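Local atomic coordinates of fucolectin-related protein (Streptococcus pneumoniae, PDB entry 2WMF), a protein that hydrolyses glycosidic bonds as the catalytic module of a family 98 glycoside hydrolase, probably acting on host blood-group carbohydrate antigens. Residues A[57-62]-A[105-110]; A[117-122]-A[164-169]; A[158-163]-A[194-199]; A[295-300]-A[306-311]; A[489-494]-A[512-517]. All coordinates share one frame; numbering follows the deposited sequence.

Contact 1 (A[57-62]-A[105-110]); sequences NTLKGA and LEEAQS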
# COMPACT_ATOMS: atom_id res chain seq x y z
N ASN A 57 19.45 -12.18 -5.85
CA ASN A 57 19.45 -10.82 -6.34
C ASN A 57 20.78 -10.12 -6.08
O ASN A 57 21.60 -10.54 -5.26
CB ASN A 57 18.28 -10.07 -5.67
CG ASN A 57 16.91 -10.57 -6.14
OD1 ASN A 57 16.79 -11.08 -7.24
ND2 ASN A 57 15.87 -10.36 -5.32
N THR A 58 20.97 -9.02 -6.82
CA THR A 58 22.10 -8.09 -6.59
C THR A 58 21.58 -6.65 -6.45
O THR A 58 20.51 -6.34 -6.92
CB THR A 58 23.13 -8.14 -7.77
OG1 THR A 58 22.55 -7.67 -9.02
CG2 THR A 58 23.67 -9.54 -7.91
N LEU A 59 22.39 -5.77 -5.84
CA LEU A 59 22.03 -4.35 -5.77
C LEU A 59 21.93 -3.72 -7.15
O LEU A 59 20.96 -2.99 -7.45
CB LEU A 59 23.04 -3.61 -4.88
CG LEU A 59 22.72 -2.15 -4.57
CD1 LEU A 59 21.37 -2.01 -3.88
CD2 LEU A 59 23.84 -1.60 -3.67
N LYS A 60 22.93 -3.98 -8.02
CA LYS A 60 22.91 -3.46 -9.37
C LYS A 60 21.62 -3.92 -10.10
O LYS A 60 20.94 -3.13 -10.76
CB LYS A 60 24.17 -3.91 -10.13
CG LYS A 60 24.25 -3.42 -11.54
CD LYS A 60 25.71 -3.57 -12.05
CE LYS A 60 25.85 -3.04 -13.44
NZ LYS A 60 25.18 -3.93 -14.43
N GLY A 61 21.26 -5.19 -9.94
CA GLY A 61 20.06 -5.71 -10.58
C GLY A 61 18.77 -5.10 -10.06
O GLY A 61 17.82 -4.89 -10.82
N ALA A 62 18.75 -4.83 -8.77
CA ALA A 62 17.58 -4.20 -8.13
C ALA A 62 17.34 -2.82 -8.76
O ALA A 62 16.21 -2.45 -9.06
CB ALA A 62 17.78 -4.06 -6.63
N LEU A 105 26.48 -0.28 1.81
CA LEU A 105 26.63 1.17 1.64
C LEU A 105 27.73 1.51 0.62
O LEU A 105 27.53 2.34 -0.27
CB LEU A 105 26.91 1.86 2.96
CG LEU A 105 25.66 2.02 3.89
CD1 LEU A 105 26.09 2.33 5.32
CD2 LEU A 105 24.71 3.12 3.35
N GLU A 106 28.85 0.83 0.74
CA GLU A 106 29.95 1.02 -0.22
C GLU A 106 29.51 0.73 -1.66
O GLU A 106 29.78 1.51 -2.58
CB GLU A 106 31.14 0.13 0.17
CG GLU A 106 31.93 0.66 1.36
CD GLU A 106 32.79 1.88 1.01
OE1 GLU A 106 33.48 1.83 -0.02
OE2 GLU A 106 32.75 2.88 1.75
N GLU A 107 28.81 -0.38 -1.83
CA GLU A 107 28.35 -0.78 -3.15
C GLU A 107 27.32 0.24 -3.67
O GLU A 107 27.41 0.67 -4.83
CB GLU A 107 27.81 -2.19 -3.06
CG GLU A 107 27.56 -2.86 -4.32
CD GLU A 107 27.02 -4.27 -4.08
OE1 GLU A 107 27.25 -4.85 -2.98
OE2 GLU A 107 26.36 -4.79 -5.00
N ALA A 108 26.34 0.61 -2.84
CA ALA A 108 25.34 1.60 -3.25
C ALA A 108 25.97 2.95 -3.60
O ALA A 108 25.55 3.63 -4.58
CB ALA A 108 24.24 1.79 -2.17
N GLN A 109 26.92 3.38 -2.79
CA GLN A 109 27.57 4.68 -3.05
C GLN A 109 28.30 4.64 -4.38
O GLN A 109 28.20 5.59 -5.16
CB GLN A 109 28.52 5.05 -1.91
CG GLN A 109 29.04 6.46 -1.99
CD GLN A 109 28.02 7.49 -1.65
OE1 GLN A 109 27.32 7.39 -0.63
NE2 GLN A 109 27.94 8.54 -2.49
N SER A 110 29.00 3.54 -4.67
CA SER A 110 29.73 3.42 -5.95
C SER A 110 28.81 3.47 -7.20
O SER A 110 29.22 3.94 -8.27
CB SER A 110 30.58 2.17 -5.94
OG SER A 110 29.79 1.01 -6.16
O HOH W 1 25.52 -5.28 -7.33
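L59 opens the short helix that begins in 57-62 and comes up against A108 on the helix running through 105-110, with 7.3 Å between L59 CA and A108 CA. The L59 side chain spans that gap. With CG anti to the backbone N (chi1 -173°), the leucine sends methyl CD2 against the second helix, where it lies 3.4 Å from A108 N and 3.7 Å from A108 CB. The small alanine side chain lets this one methyl rest almost directly on the backbone. E107, one residue earlier, reaches back toward 57-62. Its chain is extended beyond CG, so it runs alongside L59 and brings OE2 to 3.5 Å from L59 CB. The same carboxylate oxygen takes a bond from a water at 2.5 Å (E107 OE2 to water), and that water accepts from K60 N at 3.0 Å. E107 is therefore tied indirectly to the first turn of the 59-64 helix, a position in which a negative charge would be expected to suit the helix dipole. T58 is the N-cap of that helix: its OG1 accepts from G61 N at 2.9 Å and also bonds to D303. Around the pair, L59 packs on L44 of strand 39-45 and I76 of strand 74-79, while A108 rests on V115 of strand 115-121, which wedges the leucine between helix 95-111 and the outside of the barrel sheet.

Contact 2 (A[117-122]-A[164-169]); sequences LVIMSA and AKYLEV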
# COMPACT_ATOMS: atom_id res chain seq x y z
N LEU A 117 18.28 1.64 5.31
CA LEU A 117 18.70 0.47 6.10
C LEU A 117 17.62 0.12 7.11
O LEU A 117 17.12 0.99 7.80
CB LEU A 117 19.98 0.74 6.88
CG LEU A 117 21.22 1.26 6.16
CD1 LEU A 117 22.36 1.42 7.20
CD2 LEU A 117 21.56 0.32 5.03
N VAL A 118 17.27 -1.16 7.19
CA VAL A 118 16.41 -1.66 8.27
C VAL A 118 17.30 -1.87 9.49
O VAL A 118 18.17 -2.75 9.47
CB VAL A 118 15.71 -2.98 7.93
CG1 VAL A 118 14.84 -3.42 9.11
CG2 VAL A 118 14.87 -2.86 6.60
N ILE A 119 17.14 -1.03 10.50
CA ILE A 119 17.96 -1.09 11.73
C ILE A 119 17.20 -1.49 12.98
O ILE A 119 17.83 -1.70 14.02
CB ILE A 119 18.76 0.21 11.98
CG1 ILE A 119 17.84 1.37 12.39
CG2 ILE A 119 19.61 0.57 10.68
CD1 ILE A 119 18.61 2.58 12.88
N MET A 120 15.87 -1.59 12.89
CA MET A 120 15.04 -2.02 14.00
C MET A 120 13.96 -2.99 13.51
O MET A 120 13.39 -2.76 12.45
CB MET A 120 14.32 -0.83 14.67
CG MET A 120 15.19 0.13 15.50
SD MET A 120 14.24 1.47 16.21
CE MET A 120 13.47 0.66 17.62
N SER A 121 13.76 -4.09 14.26
CA SER A 121 12.69 -5.02 13.96
C SER A 121 12.46 -6.00 15.12
O SER A 121 13.38 -6.29 15.89
CB SER A 121 13.00 -5.82 12.70
OG SER A 121 11.85 -6.55 12.27
N ALA A 122 11.22 -6.45 15.23
CA ALA A 122 10.82 -7.57 16.08
C ALA A 122 11.36 -7.43 17.52
O ALA A 122 11.89 -8.40 18.09
CB ALA A 122 11.23 -8.90 15.43
N ALA A 164 12.66 7.40 18.57
CA ALA A 164 12.77 8.86 18.75
C ALA A 164 14.22 9.32 18.59
O ALA A 164 14.49 10.34 17.95
CB ALA A 164 12.18 9.28 20.11
N LYS A 165 15.15 8.56 19.15
CA LYS A 165 16.57 8.95 19.06
C LYS A 165 17.05 8.83 17.62
O LYS A 165 17.75 9.71 17.11
CB LYS A 165 17.44 8.11 19.97
CG LYS A 165 18.90 8.54 19.96
CD LYS A 165 19.17 9.90 20.68
CE LYS A 165 20.35 10.59 20.07
NZ LYS A 165 19.90 11.12 18.74
N TYR A 166 16.68 7.74 16.94
CA TYR A 166 17.09 7.62 15.54
C TYR A 166 16.44 8.69 14.66
O TYR A 166 17.11 9.24 13.74
CB TYR A 166 16.75 6.24 14.99
CG TYR A 166 17.55 5.07 15.55
CD1 TYR A 166 18.96 5.05 15.54
CD2 TYR A 166 16.88 3.97 16.05
CE1 TYR A 166 19.66 3.95 16.04
CE2 TYR A 166 17.54 2.88 16.51
CZ TYR A 166 18.93 2.86 16.53
OH TYR A 166 19.55 1.73 17.02
N LEU A 167 15.18 9.02 14.94
CA LEU A 167 14.50 10.09 14.20
C LEU A 167 15.29 11.42 14.34
O LEU A 167 15.43 12.17 13.37
CB LEU A 167 13.06 10.21 14.71
CG LEU A 167 12.21 11.38 14.19
CD1 LEU A 167 12.10 11.40 12.65
CD2 LEU A 167 10.81 11.34 14.89
N GLU A 168 15.75 11.74 15.55
CA GLU A 168 16.57 12.94 15.78
C GLU A 168 17.84 12.94 14.91
O GLU A 168 18.16 13.93 14.27
CB GLU A 168 16.92 13.02 17.26
CG GLU A 168 17.79 14.17 17.61
CD GLU A 168 18.00 14.30 19.13
OE1 GLU A 168 17.68 13.37 19.90
OE2 GLU A 168 18.50 15.36 19.54
N VAL A 169 18.51 11.80 14.84
CA VAL A 169 19.69 11.67 13.98
C VAL A 169 19.29 11.90 12.50
O VAL A 169 19.98 12.59 11.75
CB VAL A 169 20.41 10.31 14.09
CG1 VAL A 169 21.65 10.24 13.15
CG2 VAL A 169 20.88 10.01 15.53
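The terminal methyl of I119, CD1, sits squarely over the ring of Y166, 3.5 Å from the ring centroid and only 6° off the ring normal, which is a clear CH-pi contact. The distances agree: I119 CD1 is 3.6 Å from Y166 CE1 and 3.8 Å from Y166 CG, so the methyl is centred and does not favour one edge. M120 meets the same ring differently. Its sulfur lies at the edge, near the ring plane, with M120 SD 4.7 Å from the Y166 centroid and 79° off the normal; SD is 3.6 Å from Y166 CE2. One tyrosine thus has a methyl on a face and a Met-aromatic contact at its rim.

In a regular strand, successive side chains would alternate between the two sides of the sheet. Here both CB atoms point toward the helix, and the psi of -8° at I119 shows where the extended geometry is interrupted. I119 also holds CG1 between its backbone N and carbonyl carbon, which, with the chain extended beyond CG1, brings CD1 over the Y166 ring. Farther out, the phenol oxygen of Y166 is fixed by hydrogen bonds with V128 O and T127 OG1, and L133 of helix 130-139 packs against the tyrosine. The strand is held by backbone bonds to strand 143-149, including I119 with L147 and M120 with I149. Helices packed round a closed sheet of eight parallel strands make the (beta/alpha)8, or TIM, barrel; here strand 115-121 is third in order and helix 159-172 follows the fourth strand.

Contact 3 (A[158-163]-A[194-199]); sequences QLAPHS and PTFFEA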
# COMPACT_ATOMS: atom_id res chain seq x y z
N GLN A 158 11.07 0.06 25.10
CA GLN A 158 12.26 0.72 24.52
C GLN A 158 12.10 1.13 23.03
O GLN A 158 12.89 1.92 22.50
CB GLN A 158 13.50 -0.15 24.67
CG GLN A 158 13.85 -0.50 26.10
CD GLN A 158 15.20 -1.20 26.27
OE1 GLN A 158 16.15 -1.00 25.49
NE2 GLN A 158 15.30 -2.01 27.32
N LEU A 159 11.12 0.56 22.34
CA LEU A 159 11.00 0.74 20.91
C LEU A 159 10.67 2.17 20.53
O LEU A 159 11.28 2.71 19.60
CB LEU A 159 9.93 -0.22 20.36
CG LEU A 159 10.22 -1.71 20.60
CD1 LEU A 159 9.06 -2.53 20.03
CD2 LEU A 159 11.60 -2.15 20.06
N ALA A 160 9.76 2.77 21.26
CA ALA A 160 9.36 4.16 20.95
C ALA A 160 10.52 5.14 21.27
O ALA A 160 10.88 5.98 20.42
CB ALA A 160 8.10 4.56 21.66
N PRO A 161 11.09 5.08 22.49
CA PRO A 161 12.25 5.97 22.75
C PRO A 161 13.46 5.77 21.83
O PRO A 161 14.13 6.76 21.38
CB PRO A 161 12.59 5.67 24.23
CG PRO A 161 11.49 4.96 24.75
CD PRO A 161 10.73 4.29 23.68
N HIS A 162 13.75 4.53 21.48
CA HIS A 162 14.88 4.27 20.59
C HIS A 162 14.57 4.87 19.21
O HIS A 162 15.44 5.40 18.55
CB HIS A 162 15.23 2.80 20.47
CG HIS A 162 15.86 2.23 21.69
ND1 HIS A 162 16.28 0.92 21.77
CD2 HIS A 162 16.15 2.80 22.88
CE1 HIS A 162 16.79 0.70 22.98
NE2 HIS A 162 16.74 1.83 23.67
N SER A 163 13.34 4.70 18.75
CA SER A 163 12.90 5.26 17.47
C SER A 163 13.03 6.78 17.46
O SER A 163 13.50 7.38 16.47
CB SER A 163 11.45 4.79 17.14
OG SER A 163 11.38 3.38 16.90
N PRO A 194 5.79 9.44 25.83
CA PRO A 194 6.10 10.86 25.80
C PRO A 194 7.32 11.22 24.97
O PRO A 194 7.32 12.26 24.34
CB PRO A 194 6.36 11.19 27.27
CG PRO A 194 6.52 9.96 27.95
CD PRO A 194 5.83 8.89 27.17
N THR A 195 8.30 10.33 24.92
CA THR A 195 9.52 10.58 24.14
C THR A 195 9.21 10.63 22.64
O THR A 195 9.64 11.52 21.92
CB THR A 195 10.62 9.56 24.47
OG1 THR A 195 10.82 9.48 25.90
CG2 THR A 195 12.01 9.92 23.78
N PHE A 196 8.47 9.64 22.16
CA PHE A 196 8.14 9.57 20.75
C PHE A 196 7.15 10.65 20.32
O PHE A 196 7.27 11.21 19.23
CB PHE A 196 7.68 8.17 20.31
CG PHE A 196 7.73 8.01 18.84
CD1 PHE A 196 8.96 7.87 18.20
CD2 PHE A 196 6.59 8.07 18.05
CE1 PHE A 196 9.05 7.77 16.83
CE2 PHE A 196 6.68 8.00 16.67
CZ PHE A 196 7.90 7.82 16.06
N PHE A 197 6.16 10.94 21.17
CA PHE A 197 5.21 12.03 20.89
C PHE A 197 5.94 13.38 20.74
O PHE A 197 5.71 14.13 19.76
CB PHE A 197 4.10 12.06 21.94
CG PHE A 197 3.09 13.14 21.73
CD1 PHE A 197 2.28 13.17 20.59
CD2 PHE A 197 2.87 14.11 22.70
CE1 PHE A 197 1.34 14.16 20.42
CE2 PHE A 197 1.91 15.09 22.54
CZ PHE A 197 1.14 15.11 21.41
N GLU A 198 6.84 13.68 21.67
CA GLU A 198 7.66 14.88 21.60
C GLU A 198 8.52 14.90 20.33
O GLU A 198 8.61 15.93 19.61
CB GLU A 198 8.53 15.03 22.85
CG GLU A 198 9.62 16.06 22.74
CD GLU A 198 9.14 17.48 22.86
OE1 GLU A 198 10.01 18.39 22.67
OE2 GLU A 198 7.96 17.73 23.16
N ALA A 199 9.21 13.79 20.05
CA ALA A 199 10.04 13.71 18.82
C ALA A 199 9.22 13.89 17.54
O ALA A 199 9.69 14.49 16.56
CB ALA A 199 10.85 12.41 18.78
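A160 meets F196 first, near the N-terminal end of helix 159-172. The methyl A160 CB stands 3.9 Å from F196 CB, and the carbonyl A160 O comes 3.5 Å from F196 CD1, approaching the ring obliquely. Alanine's short side chain accounts for the close backbones, with A160 CA and F196 CA 5.5 Å apart. P161 follows and turns to T195: P161 CA lies 4.1 Å from T195 CG2, a looser contact by distance, made by the threonine methyl and not by its hydroxyl.

The two helical segments run in roughly the same direction, at 33° to each other, and their axes approach to 7.9 Å. This is the side-by-side packing of neighbouring outer helices in a (beta/alpha)8 barrel: helix 159-172 follows the fourth strand, 143-149, and helix 194-203 comes between the fifth and sixth, 176-180 and 207-212, with helix 184-192 intervening in the chain.

H162 points elsewhere, packing on M120 of strand 115-121. S163, one turn beyond A160, continues the contact along the same ring, with S163 CB 3.8 Å from F196 CE1. A chi1 of -163° at F196 sends the ring across to A160 and S163; it also meets W179 edge-to-face. The S163 hydroxyl is turned back on its own helix instead: S163 OG donates to L159 O at 2.8 Å, from the opposite face of that carbonyl to S163 N.

Contact 4 (A[295-300]-A[306-311]); sequences AAYTFM and TPAFTK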
# COMPACT_ATOMS: atom_id res chain seq x y z
N ALA A 295 9.03 -10.21 -1.28
CA ALA A 295 9.78 -9.75 -2.45
C ALA A 295 10.05 -10.80 -3.49
O ALA A 295 10.22 -10.49 -4.66
CB ALA A 295 11.11 -9.10 -2.00
N ALA A 296 10.02 -12.08 -3.08
CA ALA A 296 10.13 -13.15 -4.06
C ALA A 296 8.99 -13.12 -5.06
O ALA A 296 9.17 -13.56 -6.22
CB ALA A 296 10.25 -14.57 -3.41
N TYR A 297 7.82 -12.69 -4.59
CA TYR A 297 6.67 -12.47 -5.44
C TYR A 297 6.52 -11.03 -5.91
O TYR A 297 6.26 -10.78 -7.07
CB TYR A 297 5.40 -12.84 -4.67
CG TYR A 297 4.10 -12.68 -5.45
CD1 TYR A 297 3.93 -13.24 -6.70
CD2 TYR A 297 3.01 -11.99 -4.89
CE1 TYR A 297 2.74 -13.16 -7.36
CE2 TYR A 297 1.81 -11.90 -5.55
CZ TYR A 297 1.66 -12.46 -6.78
OH TYR A 297 0.45 -12.40 -7.48
N THR A 298 6.69 -10.10 -4.98
CA THR A 298 6.35 -8.68 -5.22
C THR A 298 7.48 -7.87 -5.89
O THR A 298 7.23 -6.73 -6.27
CB THR A 298 5.90 -7.97 -3.91
OG1 THR A 298 6.90 -8.09 -2.89
CG2 THR A 298 4.60 -8.56 -3.34
N PHE A 299 8.69 -8.42 -6.01
CA PHE A 299 9.80 -7.66 -6.59
C PHE A 299 10.60 -8.41 -7.62
O PHE A 299 10.45 -8.16 -8.81
CB PHE A 299 10.69 -7.07 -5.47
CG PHE A 299 11.82 -6.19 -5.97
CD1 PHE A 299 11.66 -5.33 -7.08
CD2 PHE A 299 13.05 -6.22 -5.31
CE1 PHE A 299 12.70 -4.53 -7.52
CE2 PHE A 299 14.10 -5.43 -5.74
CZ PHE A 299 13.92 -4.58 -6.85
N MET A 300 11.40 -9.40 -7.19
CA MET A 300 12.45 -9.94 -8.09
C MET A 300 13.03 -11.22 -7.46
O MET A 300 13.19 -11.31 -6.26
CB MET A 300 13.56 -8.87 -8.25
CG MET A 300 14.49 -9.01 -9.35
SD MET A 300 15.55 -7.51 -9.51
CE MET A 300 16.51 -7.54 -8.02
N THR A 306 9.39 -9.60 -11.27
CA THR A 306 8.20 -10.41 -11.40
C THR A 306 7.05 -9.65 -12.05
O THR A 306 7.04 -8.38 -12.05
CB THR A 306 7.73 -10.88 -10.01
OG1 THR A 306 7.31 -9.73 -9.26
CG2 THR A 306 8.79 -11.70 -9.25
N PRO A 307 6.03 -10.38 -12.59
CA PRO A 307 4.82 -9.73 -13.08
C PRO A 307 4.06 -8.92 -12.03
O PRO A 307 3.50 -7.86 -12.34
CB PRO A 307 3.99 -10.89 -13.63
CG PRO A 307 5.06 -11.89 -14.06
CD PRO A 307 6.09 -11.81 -12.97
N ALA A 308 4.09 -9.37 -10.78
CA ALA A 308 3.42 -8.62 -9.67
C ALA A 308 4.06 -7.23 -9.58
O ALA A 308 3.36 -6.19 -9.43
CB ALA A 308 3.51 -9.39 -8.30
N PHE A 309 5.39 -7.21 -9.79
CA PHE A 309 6.11 -5.92 -9.81
C PHE A 309 5.79 -5.11 -11.07
O PHE A 309 5.31 -3.96 -10.99
CB PHE A 309 7.63 -6.11 -9.64
CG PHE A 309 8.39 -4.81 -9.45
CD1 PHE A 309 8.16 -4.03 -8.32
CD2 PHE A 309 9.31 -4.35 -10.42
CE1 PHE A 309 8.86 -2.82 -8.10
CE2 PHE A 309 10.00 -3.13 -10.22
CZ PHE A 309 9.78 -2.39 -9.05
N THR A 310 6.07 -5.68 -12.22
CA THR A 310 5.98 -4.95 -13.51
C THR A 310 4.58 -4.58 -14.01
O THR A 310 4.39 -3.52 -14.65
CB THR A 310 6.75 -5.68 -14.63
OG1 THR A 310 6.05 -6.88 -14.99
CG2 THR A 310 8.20 -5.96 -14.20
N LYS A 311 3.60 -5.43 -13.68
CA LYS A 311 2.26 -5.32 -14.13
C LYS A 311 1.23 -5.11 -13.01
O LYS A 311 0.04 -5.00 -13.31
CB LYS A 311 1.88 -6.53 -15.01
CG LYS A 311 2.51 -6.44 -16.40
CD LYS A 311 1.94 -7.52 -17.37
CE LYS A 311 2.17 -7.24 -18.89
NZ LYS A 311 1.47 -8.21 -19.86
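T306 bridges to the turn of Y297, and its side chain can be followed outward from CB, which already lies 3.3 Å from Y297 O. The hydroxyl occupies the slot between backbone N and carbonyl carbon (chi1 66°). There T306 OG1 donates to Y297 O at 2.6 Å, from well above the carbonyl plane, 35° out of it, and accepts from F309 N at 3.2 Å. One hydroxyl therefore binds a carbonyl in the last turn of the first helix and caps the second. The methyl T306 CG2 lies against two carbonyl oxygens, Y297 O at 3.5 Å and A296 O at 3.6 Å; the latter is buried with no hydrogen-bonding partner in the model. From the backbone of the same residue, T306 N donates to F299 O at 3.0 Å.

In the barrel this is the exit of the eighth and last strand, 289-293: helix 295-298 and a tight reversal lead into helix 307-322, for which T306 is the N-cap.

Hydrophobic contacts flank the polar bonds. A308 CB is centred over a face of the Y297 ring, 3.9 Å from its centroid, a CH-pi contact. Y297 continues past it to bond E270 O through its phenol oxygen. F299 and F309 lie side by side, pointing the same way, yet their planes are turned 72° so that the edge of F299 meets the face of F309, with centroids 5.1 Å apart. Both phenylalanines also touch S42 of strand 39-45.

Contact 5 (A[489-494]-A[512-517]); sequences TAMWAL and ANWISK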
# COMPACT_ATOMS: atom_id res chain seq x y z
N THR A 489 -2.27 -21.76 -10.78
CA THR A 489 -2.47 -23.22 -10.76
C THR A 489 -1.15 -23.99 -10.99
O THR A 489 -0.87 -24.96 -10.24
CB THR A 489 -3.54 -23.65 -11.85
OG1 THR A 489 -4.78 -22.97 -11.61
CG2 THR A 489 -3.74 -25.16 -11.81
N ALA A 490 -0.33 -23.59 -11.96
CA ALA A 490 0.92 -24.32 -12.21
C ALA A 490 1.81 -24.39 -10.96
O ALA A 490 2.36 -25.44 -10.60
CB ALA A 490 1.68 -23.74 -13.38
N MET A 491 1.95 -23.26 -10.26
CA MET A 491 2.81 -23.21 -9.11
C MET A 491 2.27 -24.16 -8.02
O MET A 491 3.03 -24.91 -7.36
CB MET A 491 2.88 -21.76 -8.59
CG MET A 491 3.70 -21.61 -7.32
SD MET A 491 3.77 -19.89 -6.77
CE MET A 491 1.99 -19.58 -6.57
N TRP A 492 0.94 -24.17 -7.86
CA TRP A 492 0.30 -25.01 -6.83
C TRP A 492 0.35 -26.48 -7.18
O TRP A 492 0.18 -27.29 -6.27
CB TRP A 492 -1.13 -24.53 -6.54
CG TRP A 492 -1.13 -23.33 -5.63
CD1 TRP A 492 -1.37 -22.02 -5.97
CD2 TRP A 492 -0.79 -23.34 -4.25
NE1 TRP A 492 -1.22 -21.22 -4.85
CE2 TRP A 492 -0.86 -22.01 -3.79
CE3 TRP A 492 -0.44 -24.35 -3.34
CZ2 TRP A 492 -0.57 -21.66 -2.48
CZ3 TRP A 492 -0.15 -24.00 -2.05
CH2 TRP A 492 -0.26 -22.66 -1.61
N ALA A 493 0.57 -26.81 -8.46
CA ALA A 493 0.65 -28.21 -8.93
C ALA A 493 2.01 -28.87 -8.71
O ALA A 493 2.13 -30.09 -8.85
CB ALA A 493 0.17 -28.32 -10.43
N LEU A 494 3.03 -28.10 -8.34
CA LEU A 494 4.38 -28.62 -8.22
C LEU A 494 4.49 -29.58 -7.06
O LEU A 494 3.89 -29.35 -6.01
CB LEU A 494 5.37 -27.46 -7.95
CG LEU A 494 5.47 -26.31 -8.95
CD1 LEU A 494 6.52 -25.28 -8.43
CD2 LEU A 494 5.86 -26.84 -10.30
N ALA A 512 11.92 -19.68 -5.49
CA ALA A 512 12.39 -18.41 -6.13
C ALA A 512 12.97 -18.72 -7.55
O ALA A 512 12.78 -17.96 -8.51
CB ALA A 512 13.43 -17.70 -5.26
N ASN A 513 13.69 -19.83 -7.65
CA ASN A 513 14.28 -20.23 -8.91
C ASN A 513 13.18 -20.58 -9.93
O ASN A 513 13.20 -20.15 -11.09
CB ASN A 513 15.25 -21.42 -8.68
CG ASN A 513 16.53 -21.04 -7.94
OD1 ASN A 513 16.94 -19.87 -7.92
ND2 ASN A 513 17.16 -22.05 -7.32
N TRP A 514 12.18 -21.35 -9.47
CA TRP A 514 11.04 -21.70 -10.31
C TRP A 514 10.35 -20.41 -10.79
O TRP A 514 9.95 -20.29 -11.97
CB TRP A 514 10.07 -22.60 -9.52
CG TRP A 514 8.94 -23.09 -10.37
CD1 TRP A 514 8.94 -24.24 -11.12
CD2 TRP A 514 7.70 -22.44 -10.60
NE1 TRP A 514 7.77 -24.35 -11.80
CE2 TRP A 514 6.97 -23.27 -11.51
CE3 TRP A 514 7.09 -21.26 -10.13
CZ2 TRP A 514 5.71 -22.95 -11.97
CZ3 TRP A 514 5.84 -20.93 -10.61
CH2 TRP A 514 5.16 -21.77 -11.52
N ILE A 515 10.15 -19.47 -9.88
CA ILE A 515 9.52 -18.19 -10.23
C ILE A 515 10.28 -17.52 -11.36
O ILE A 515 9.67 -17.03 -12.31
CB ILE A 515 9.40 -17.26 -8.96
CG1 ILE A 515 8.22 -17.74 -8.09
CG2 ILE A 515 9.21 -15.78 -9.36
CD1 ILE A 515 8.15 -17.05 -6.65
N SER A 516 11.59 -17.48 -11.26
CA SER A 516 12.39 -16.75 -12.27
C SER A 516 12.35 -17.37 -13.66
O SER A 516 12.66 -16.69 -14.64
CB SER A 516 13.85 -16.60 -11.82
OG SER A 516 14.57 -17.84 -11.90
N LYS A 517 11.98 -18.66 -13.74
CA LYS A 517 11.94 -19.37 -15.01
C LYS A 517 10.55 -19.72 -15.51
O LYS A 517 10.39 -20.16 -16.68
CB LYS A 517 12.76 -20.64 -14.88
CG LYS A 517 14.21 -20.43 -14.50
CD LYS A 517 15.00 -19.91 -15.70
CE LYS A 517 16.49 -19.76 -15.39
NZ LYS A 517 16.75 -18.98 -14.11
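M491 O and L494 O both accept from NH1 of R265, so a single guanidinium nitrogen ties together the backbone of two residues that lie against W514. The indole is the centre of the contact. The W514 chi1 of -175° swings the indole out from its helix, and the ring system as a whole meets three residues of 489-494. L494 lies over one face: its CD1 is 3.5 Å from the centroid of the five-membered ring and 2° off that ring's normal, a nearly ideal CH-pi position. The second methyl, L494 CD2, comes 3.5 Å from W514 NE1. Both methyls of L494 thus bear on the five-membered ring. The benzene half belongs to M491 and A490. M491 CB lies 3.7 Å from W514 CZ3, and M491 CA, approaching obliquely, is equally 3.7 Å from W514 CH2, whereas A490 CB is a looser neighbour at 4.3 Å from W514 CZ2.

Both helices belong to the C-terminal region of the chain, in the long connection between strands 477-482 and 529-536, each of which sits in a different antiparallel sheet. They are also fastened to the barrel-bearing part of the chain. W492 NE1 bonds S269 OG, and A512 O accepts from T301 OG1. On the W514 helix, S516 OG donates to N513 O at 2.8 Å, which returns the hydroxyl to its own helix. N302 ND2 bonds both S516 OG and N513 OD1, holding the final turn of helix 506-517 beside strand 300-301.

In the fold
Contacts 1 to 4 lie within the eight-stranded parallel barrel and its surrounding helices, while contact 5 comes later in the chain, in the C-terminal family region. Contacts 2 and 3 alternate along the sequence and share helix 159-172; their centres are 10 Å apart, and M120 CE packs 3.5 Å from S163 OG. Contact 1 touches contact 2 through L105 and L117 and meets contact 4 where N57 ND2 is 3.0 Å from M300 O, so the early and last barrel elements meet there. Contact 4 in turn packs on contact 5 through I515, joining the two regions. Contacts 3 and 5 are the most distant, about 44 Å between centres.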